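Local coordinates for DUF6836 domain-containing protein (Clostridium leptum, PDB 4PW1) that is of unknown function but folds as a nine-stranded antiparallel beta sheet surrounded by alpha-helices, at residues Phe49-Val54 with Trp62-Leu67. Numbering follows the deposited sequence.
Sequences FAANSV and WTDEEL
Leu67 reaches across to helix 44-58 with one methyl, CD1, which settles beside Ala51, 3.8 Å from Ala51 O and 4.0 Å from Ala51 CB. The same methyl lies 4.3 Å from Val54 CB, so it touches two residues about one helical turn apart. Val54 makes the second apolar contact: its CG1, anti to the backbone N (chi1 171°), lies obliquely beside the six-membered ring of Trp62, 3.7 Å from CZ3 and nearly as close to CE3. Side chains of Val54, Trp62 and Leu67 also all meet Leu88 of strand 80-89, and Trp62 NE1, on the five-membered ring, donates to Thr89 O. Side chains of both segments meet strands 80-89 and 106-114 of the nine-stranded antiparallel sheet, where the loop after helix 44-58 folds back and enters the short helix 64-67.

The start of that helix is closed by a capping box. Thr63, the N-cap residue, accepts from Glu66 N through OG1 at 3.2 Å, while Glu66 OE1 accepts from Thr63 N at 2.9 Å through its anti lone pair, with an N-H...O angle of 162°. Asp64 OD1 touches Ala51 CB at 3.4 Å, a van der Waals contact; the polar partner of this oxygen is Arg55 NH2, in a salt bridge, and the same NH2 also donates to Asn52 OD1. Through NH1, Arg55 further binds Trp62 O, tying helix 44-58 to the chain just ahead of the cap.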
loop_
_atom_site.group_PDB
_atom_site.type_symbol
_atom_site.label_atom_id
_atom_site.label_comp_id
_atom_site.label_asym_id
_atom_site.label_seq_id
_atom_site.Cartn_x
_atom_site.Cartn_y
_atom_site.Cartn_z
ATOM N N PHE B 49 -3.989 6.842 -28.091
ATOM C CA PHE B 49 -4.899 6.777 -26.997
ATOM C C PHE B 49 -4.370 7.528 -25.743
ATOM O O PHE B 49 -5.127 8.232 -25.046
ATOM C CB PHE B 49 -5.205 5.315 -26.652
ATOM C CG PHE B 49 -6.077 5.168 -25.432
ATOM C CD1 PHE B 49 -7.440 5.276 -25.526
ATOM C CD2 PHE B 49 -5.511 4.930 -24.189
ATOM C CE1 PHE B 49 -8.249 5.171 -24.400
ATOM C CE2 PHE B 49 -6.315 4.829 -23.056
ATOM C CZ PHE B 49 -7.689 4.957 -23.152
ATOM N N ALA B 50 -3.093 7.366 -25.437
ATOM C CA ALA B 50 -2.502 8.036 -24.275
ATOM C C ALA B 50 -2.483 9.592 -24.433
ATOM O O ALA B 50 -2.769 10.323 -23.482
ATOM C CB ALA B 50 -1.095 7.520 -24.043
ATOM N N ALA B 51 -2.082 10.080 -25.599
ATOM C CA ALA B 51 -2.158 11.521 -25.904
ATOM C C ALA B 51 -3.552 12.103 -25.669
ATOM O O ALA B 51 -3.711 13.155 -25.021
ATOM C CB ALA B 51 -1.743 11.799 -27.333
ATOM N N ASN B 52 -4.572 11.416 -26.173
ATOM C CA ASN B 52 -5.941 11.842 -25.942
ATOM C C ASN B 52 -6.371 11.701 -24.452
ATOM O O ASN B 52 -7.117 12.517 -23.915
ATOM C CB ASN B 52 -6.842 11.061 -26.856
ATOM C CG ASN B 52 -6.756 11.570 -28.285
ATOM O OD1 ASN B 52 -7.263 12.626 -28.584
ATOM N ND2 ASN B 52 -6.114 10.837 -29.136
ATOM N N SER B 53 -5.907 10.660 -23.796
ATOM C CA SER B 53 -6.175 10.506 -22.345
ATOM C C SER B 53 -5.634 11.680 -21.531
ATOM O O SER B 53 -6.332 12.227 -20.657
ATOM C CB SER B 53 -5.578 9.213 -21.841
ATOM O OG SER B 53 -6.208 8.094 -22.468
ATOM N N VAL B 54 -4.411 12.101 -21.836
ATOM C CA VAL B 54 -3.811 13.260 -21.189
ATOM C C VAL B 54 -4.700 14.492 -21.370
ATOM O O VAL B 54 -5.049 15.167 -20.377
ATOM C CB VAL B 54 -2.385 13.541 -21.703
ATOM C CG1 VAL B 54 -1.852 14.881 -21.187
ATOM C CG2 VAL B 54 -1.435 12.392 -21.341
ATOM N N TRP B 62 -1.587 20.160 -24.539
ATOM C CA TRP B 62 -0.483 19.762 -25.428
ATOM C C TRP B 62 -1.025 19.049 -26.667
ATOM O O TRP B 62 -1.953 18.229 -26.583
ATOM C CB TRP B 62 0.507 18.810 -24.746
ATOM C CG TRP B 62 1.055 19.320 -23.461
ATOM C CD1 TRP B 62 2.152 20.097 -23.276
ATOM C CD2 TRP B 62 0.482 19.098 -22.166
ATOM N NE1 TRP B 62 2.329 20.330 -21.925
ATOM C CE2 TRP B 62 1.311 19.728 -21.231
ATOM C CE3 TRP B 62 -0.654 18.403 -21.711
ATOM C CZ2 TRP B 62 1.028 19.725 -19.859
ATOM C CZ3 TRP B 62 -0.920 18.371 -20.356
ATOM C CH2 TRP B 62 -0.087 19.047 -19.444
ATOM N N THR B 63 -0.395 19.314 -27.797
ATOM C CA THR B 63 -0.745 18.645 -29.047
ATOM C C THR B 63 -0.038 17.294 -29.168
ATOM O O THR B 63 0.888 16.959 -28.388
ATOM C CB THR B 63 -0.291 19.482 -30.237
ATOM O OG1 THR B 63 1.142 19.568 -30.202
ATOM C CG2 THR B 63 -0.917 20.896 -30.183
ATOM N N ASP B 64 -0.440 16.540 -30.177
ATOM C CA ASP B 64 0.183 15.254 -30.461
ATOM C C ASP B 64 1.658 15.410 -30.806
ATOM O O ASP B 64 2.494 14.621 -30.394
ATOM C CB ASP B 64 -0.574 14.532 -31.597
ATOM C CG ASP B 64 -1.900 13.938 -31.121
ATOM O OD1 ASP B 64 -2.179 13.909 -29.914
ATOM O OD2 ASP B 64 -2.675 13.471 -31.931
ATOM N N GLU B 65 1.965 16.459 -31.546
ATOM C CA GLU B 65 3.335 16.755 -31.903
ATOM C C GLU B 65 4.191 16.966 -30.663
ATOM O O GLU B 65 5.314 16.487 -30.600
ATOM C CB GLU B 65 3.403 17.988 -32.814
ATOM C CG GLU B 65 4.851 18.341 -33.118
ATOM C CD GLU B 65 5.075 19.376 -34.218
ATOM O OE1 GLU B 65 4.103 19.948 -34.745
ATOM O OE2 GLU B 65 6.271 19.619 -34.525
ATOM N N GLU B 66 3.657 17.616 -29.642
ATOM C CA GLU B 66 4.410 17.769 -28.364
ATOM C C GLU B 66 4.427 16.482 -27.513
ATOM O O GLU B 66 5.421 16.151 -26.892
ATOM C CB GLU B 66 3.814 18.907 -27.531
ATOM C CG GLU B 66 3.670 20.235 -28.265
ATOM C CD GLU B 66 2.866 21.339 -27.540
ATOM O OE1 GLU B 66 1.668 21.215 -27.216
ATOM O OE2 GLU B 66 3.453 22.403 -27.329
ATOM N N LEU B 67 3.328 15.737 -27.475
ATOM C CA LEU B 67 3.267 14.545 -26.602
ATOM C C LEU B 67 3.933 13.293 -27.185
ATOM O O LEU B 67 4.515 12.520 -26.443
ATOM C CB LEU B 67 1.819 14.200 -26.267
ATOM C CG LEU B 67 1.125 15.292 -25.446
ATOM C CD1 LEU B 67 -0.321 14.895 -25.230
ATOM C CD2 LEU B 67 1.872 15.517 -24.112
#